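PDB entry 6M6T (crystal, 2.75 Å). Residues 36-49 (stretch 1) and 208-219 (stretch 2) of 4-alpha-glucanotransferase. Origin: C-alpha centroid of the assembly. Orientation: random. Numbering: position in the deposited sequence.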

# COMPACT_ATOMS: atom_id res chain seq x y z
N LEU A 36 5.51 -2.98 -19.11
CA LEU A 36 6.28 -3.94 -18.33
C LEU A 36 6.67 -5.14 -19.17
O LEU A 36 7.79 -5.66 -19.05
CB LEU A 36 5.51 -4.37 -17.08
CG LEU A 36 5.29 -3.25 -16.06
CD1 LEU A 36 4.66 -3.73 -14.72
CD2 LEU A 36 6.61 -2.56 -15.82
N VAL A 37 5.77 -5.59 -20.06
CA VAL A 37 6.12 -6.69 -20.96
C VAL A 37 7.04 -6.25 -22.09
O VAL A 37 7.74 -7.09 -22.67
CB VAL A 37 4.90 -7.39 -21.60
CG1 VAL A 37 3.82 -7.67 -20.55
CG2 VAL A 37 4.36 -6.59 -22.79
N GLU A 38 7.06 -4.96 -22.44
CA GLU A 38 8.05 -4.48 -23.39
C GLU A 38 9.46 -4.70 -22.86
O GLU A 38 10.35 -5.15 -23.59
CB GLU A 38 7.86 -3.00 -23.67
CG GLU A 38 6.75 -2.63 -24.57
CD GLU A 38 6.80 -1.15 -24.83
OE1 GLU A 38 5.90 -0.42 -24.33
OE2 GLU A 38 7.76 -0.73 -25.51
N THR A 39 9.69 -4.33 -21.60
CA THR A 39 11.00 -4.32 -20.97
C THR A 39 11.34 -5.63 -20.27
O THR A 39 12.35 -5.70 -19.57
CB THR A 39 11.07 -3.15 -19.99
OG1 THR A 39 9.90 -3.15 -19.17
CG2 THR A 39 11.10 -1.82 -20.76
N ASP A 40 10.51 -6.66 -20.45
CA ASP A 40 10.73 -8.00 -19.91
C ASP A 40 10.80 -7.98 -18.38
O ASP A 40 11.57 -8.72 -17.76
CB ASP A 40 11.98 -8.63 -20.53
CG ASP A 40 12.07 -8.35 -22.02
OD1 ASP A 40 11.24 -8.91 -22.79
OD2 ASP A 40 12.93 -7.54 -22.42
N GLN A 41 9.94 -7.16 -17.78
CA GLN A 41 9.78 -7.14 -16.34
C GLN A 41 8.96 -8.34 -15.89
O GLN A 41 8.26 -8.99 -16.67
CB GLN A 41 9.11 -5.85 -15.88
CG GLN A 41 9.90 -4.60 -16.18
CD GLN A 41 11.33 -4.67 -15.68
OE1 GLN A 41 11.61 -4.45 -14.49
NE2 GLN A 41 12.25 -4.97 -16.58
N LYS A 42 9.07 -8.65 -14.61
CA LYS A 42 8.27 -9.70 -14.00
C LYS A 42 7.21 -9.15 -13.06
O LYS A 42 6.09 -9.67 -13.04
CB LYS A 42 9.17 -10.69 -13.24
CG LYS A 42 8.42 -11.81 -12.57
CD LYS A 42 8.48 -13.10 -13.35
CE LYS A 42 7.88 -14.25 -12.56
NZ LYS A 42 8.51 -14.30 -11.22
N PHE A 43 7.52 -8.08 -12.33
CA PHE A 43 6.68 -7.66 -11.22
C PHE A 43 6.26 -6.21 -11.36
O PHE A 43 7.03 -5.36 -11.82
CB PHE A 43 7.39 -7.86 -9.86
CG PHE A 43 7.69 -9.30 -9.55
CD1 PHE A 43 6.67 -10.22 -9.44
CD2 PHE A 43 8.99 -9.73 -9.41
CE1 PHE A 43 6.95 -11.56 -9.18
CE2 PHE A 43 9.28 -11.07 -9.16
CZ PHE A 43 8.26 -11.98 -9.05
N TRP A 44 5.02 -5.94 -10.94
CA TRP A 44 4.49 -4.60 -10.66
C TRP A 44 4.19 -4.58 -9.17
O TRP A 44 3.31 -5.31 -8.71
CB TRP A 44 3.22 -4.31 -11.48
CG TRP A 44 2.72 -2.90 -11.38
CD1 TRP A 44 3.24 -1.91 -10.61
CD2 TRP A 44 1.61 -2.31 -12.10
NE1 TRP A 44 2.52 -0.75 -10.79
CE2 TRP A 44 1.53 -0.96 -11.70
CE3 TRP A 44 0.70 -2.79 -13.04
CZ2 TRP A 44 0.58 -0.09 -12.21
CZ3 TRP A 44 -0.27 -1.92 -13.52
CH2 TRP A 44 -0.32 -0.59 -13.10
N GLN A 45 4.95 -3.78 -8.41
CA GLN A 45 4.62 -3.56 -7.00
C GLN A 45 3.79 -2.29 -6.88
O GLN A 45 4.22 -1.21 -7.33
CB GLN A 45 5.87 -3.46 -6.13
CG GLN A 45 5.56 -3.45 -4.62
CD GLN A 45 6.77 -3.79 -3.75
OE1 GLN A 45 7.87 -4.10 -4.25
NE2 GLN A 45 6.58 -3.74 -2.45
N ILE A 46 2.62 -2.41 -6.28
CA ILE A 46 1.79 -1.26 -5.95
C ILE A 46 1.79 -1.06 -4.43
O ILE A 46 2.34 -1.86 -3.67
CB ILE A 46 0.35 -1.43 -6.50
CG1 ILE A 46 -0.24 -2.76 -6.00
CG2 ILE A 46 0.34 -1.40 -8.03
CD1 ILE A 46 -1.74 -2.77 -5.87
N LEU A 47 1.18 0.05 -4.00
CA LEU A 47 0.90 0.32 -2.59
C LEU A 47 -0.40 -0.41 -2.23
O LEU A 47 -0.91 -1.22 -3.00
CB LEU A 47 0.87 1.83 -2.36
CG LEU A 47 2.18 2.56 -2.66
CD1 LEU A 47 2.32 3.75 -1.73
CD2 LEU A 47 3.42 1.68 -2.55
N PRO A 48 -0.91 -0.26 -1.00
CA PRO A 48 -2.19 -0.92 -0.71
C PRO A 48 -3.33 -0.26 -1.46
O PRO A 48 -3.32 0.95 -1.74
CB PRO A 48 -2.35 -0.75 0.81
CG PRO A 48 -1.01 -0.46 1.31
CD PRO A 48 -0.34 0.32 0.23
N LEU A 49 -4.32 -1.06 -1.80
CA LEU A 49 -5.51 -0.57 -2.48
C LEU A 49 -6.62 -0.20 -1.50
O LEU A 49 -7.79 -0.10 -1.90
CB LEU A 49 -5.98 -1.62 -3.47
CG LEU A 49 -4.86 -2.02 -4.43
CD1 LEU A 49 -5.42 -2.92 -5.52
CD2 LEU A 49 -4.18 -0.76 -5.01
N ASP A 208 -2.12 -12.67 -17.49
CA ASP A 208 -2.03 -13.36 -18.77
C ASP A 208 -0.96 -12.79 -19.69
O ASP A 208 -0.64 -13.43 -20.71
CB ASP A 208 -3.39 -13.35 -19.46
CG ASP A 208 -4.40 -14.24 -18.75
OD1 ASP A 208 -5.00 -13.78 -17.75
OD2 ASP A 208 -4.56 -15.41 -19.17
N LYS A 209 -0.38 -11.64 -19.37
CA LYS A 209 0.85 -11.23 -20.04
C LYS A 209 2.13 -11.64 -19.30
O LYS A 209 3.19 -11.09 -19.60
CB LYS A 209 0.85 -9.72 -20.27
CG LYS A 209 -0.32 -9.24 -21.07
CD LYS A 209 0.09 -8.87 -22.48
CE LYS A 209 -0.72 -7.71 -22.98
NZ LYS A 209 -1.81 -8.10 -23.95
N GLY A 210 2.06 -12.55 -18.33
CA GLY A 210 3.24 -12.87 -17.55
C GLY A 210 3.65 -11.86 -16.49
O GLY A 210 4.69 -12.04 -15.85
N ILE A 211 2.85 -10.81 -16.26
CA ILE A 211 3.14 -9.78 -15.26
C ILE A 211 2.44 -10.13 -13.95
O ILE A 211 1.22 -10.35 -13.92
CB ILE A 211 2.69 -8.39 -15.76
CG1 ILE A 211 3.64 -7.92 -16.85
CG2 ILE A 211 2.67 -7.38 -14.59
CD1 ILE A 211 5.10 -8.17 -16.49
N GLN A 212 3.21 -10.17 -12.86
CA GLN A 212 2.71 -10.51 -11.53
C GLN A 212 2.70 -9.29 -10.61
O GLN A 212 3.62 -8.46 -10.66
CB GLN A 212 3.56 -11.62 -10.92
CG GLN A 212 3.68 -12.86 -11.78
CD GLN A 212 3.27 -14.11 -11.03
OE1 GLN A 212 3.95 -14.53 -10.08
NE2 GLN A 212 2.14 -14.69 -11.43
N ILE A 213 1.66 -9.21 -9.75
CA ILE A 213 1.42 -8.05 -8.88
C ILE A 213 1.89 -8.35 -7.46
O ILE A 213 1.45 -9.33 -6.84
CB ILE A 213 -0.07 -7.66 -8.87
CG1 ILE A 213 -0.53 -7.32 -10.29
CG2 ILE A 213 -0.33 -6.51 -7.90
CD1 ILE A 213 0.19 -6.12 -10.86
N ILE A 214 2.74 -7.48 -6.93
CA ILE A 214 3.09 -7.50 -5.51
C ILE A 214 2.20 -6.48 -4.80
O ILE A 214 2.41 -5.27 -4.91
CB ILE A 214 4.57 -7.18 -5.26
CG1 ILE A 214 5.47 -7.93 -6.23
CG2 ILE A 214 4.94 -7.52 -3.86
CD1 ILE A 214 6.82 -7.24 -6.39
N GLY A 215 1.21 -6.98 -4.07
CA GLY A 215 0.42 -6.13 -3.20
C GLY A 215 1.05 -5.89 -1.82
O GLY A 215 1.91 -6.64 -1.35
N ASP A 216 0.59 -4.81 -1.20
CA ASP A 216 1.03 -4.36 0.12
C ASP A 216 -0.09 -4.62 1.12
O ASP A 216 -1.24 -4.26 0.87
CB ASP A 216 1.36 -2.85 0.08
CG ASP A 216 2.71 -2.50 0.73
OD1 ASP A 216 3.07 -3.12 1.76
OD2 ASP A 216 3.40 -1.57 0.23
N MET A 217 0.26 -5.22 2.26
CA MET A 217 -0.70 -5.40 3.36
C MET A 217 -0.26 -4.59 4.57
O MET A 217 0.72 -4.96 5.24
CB MET A 217 -0.84 -6.87 3.73
CG MET A 217 -1.95 -7.16 4.72
SD MET A 217 -2.14 -8.95 4.95
CE MET A 217 -1.32 -9.21 6.52
N PRO A 218 -0.94 -3.49 4.88
CA PRO A 218 -0.59 -2.72 6.08
C PRO A 218 -0.79 -3.57 7.33
O PRO A 218 -1.84 -4.20 7.49
CB PRO A 218 -1.56 -1.53 6.04
CG PRO A 218 -2.68 -1.97 5.13
CD PRO A 218 -2.06 -2.88 4.13
N ILE A 219 0.23 -3.57 8.20
CA ILE A 219 0.17 -4.32 9.45
C ILE A 219 -1.03 -3.90 10.28
O ILE A 219 -1.77 -4.75 10.80
CB ILE A 219 1.47 -4.16 10.26
CG1 ILE A 219 1.30 -4.82 11.64
CG2 ILE A 219 1.84 -2.68 10.42
CD1 ILE A 219 2.57 -4.92 12.50

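How does the helix end at the start of stretch 1 meet its partner? Leu36 and Val37 both point toward stretch 2, onto Ile211: Leu36 CB lies 3.9 Å from Ile211 CD1, and Val37 CG1 lies 3.7 Å from Ile211 CG1. Branched apolar side chains suit this packing, bringing no polar atom that needs a partner; Val37 also covers Lys209, its CG1 3.6 Å from Lys209 CB. Beyond the helix Gln41 N bonds to Leu36 O at 2.9 Å, holding the turn.

What binds the backbones from Lys42 onward? The strands run parallel, and their hydrogen bonds alternate in direction. Gln212 N donates to Lys42 O at 2.9 Å; Trp44 N likewise donates to Gln212 O. The ladder continues from Ile214 N to Trp44 O at 2.9 Å and closes with Ile46 N to Ile214 O at 3.2 Å. Because these bonds use only main-chain atoms, the side chains are free to pack on both faces.

How are those faces filled? Phe43 and Gln45 share one face with Gln212 and Ile214. Phe43 CB lies 3.6 Å from Ile214 CD1. On the other face Trp44 CB meets Ile213 CD1 at 3.6 Å, while the indole leads away and its NE1 is hydrogen-bonded elsewhere in the structure. Gln45 CB returns to Ile214 CD1 at 3.9 Å, so a single methyl touches both neighbours. The contact buries 909 Å² in all, most of any residue on Ile214.

What continues the contact from the last rung onward? Ile46 CG1 approaches Ile213 CG2 at 4.2 Å. Pro48 then offers its ring to stretch 2, with CG 3.6 Å from Asp216 CB and 3.9 Å from Pro218 CD. Asp216 is acidic and buried, but its carboxylate oxygens find hydrogen bonds elsewhere in the structure.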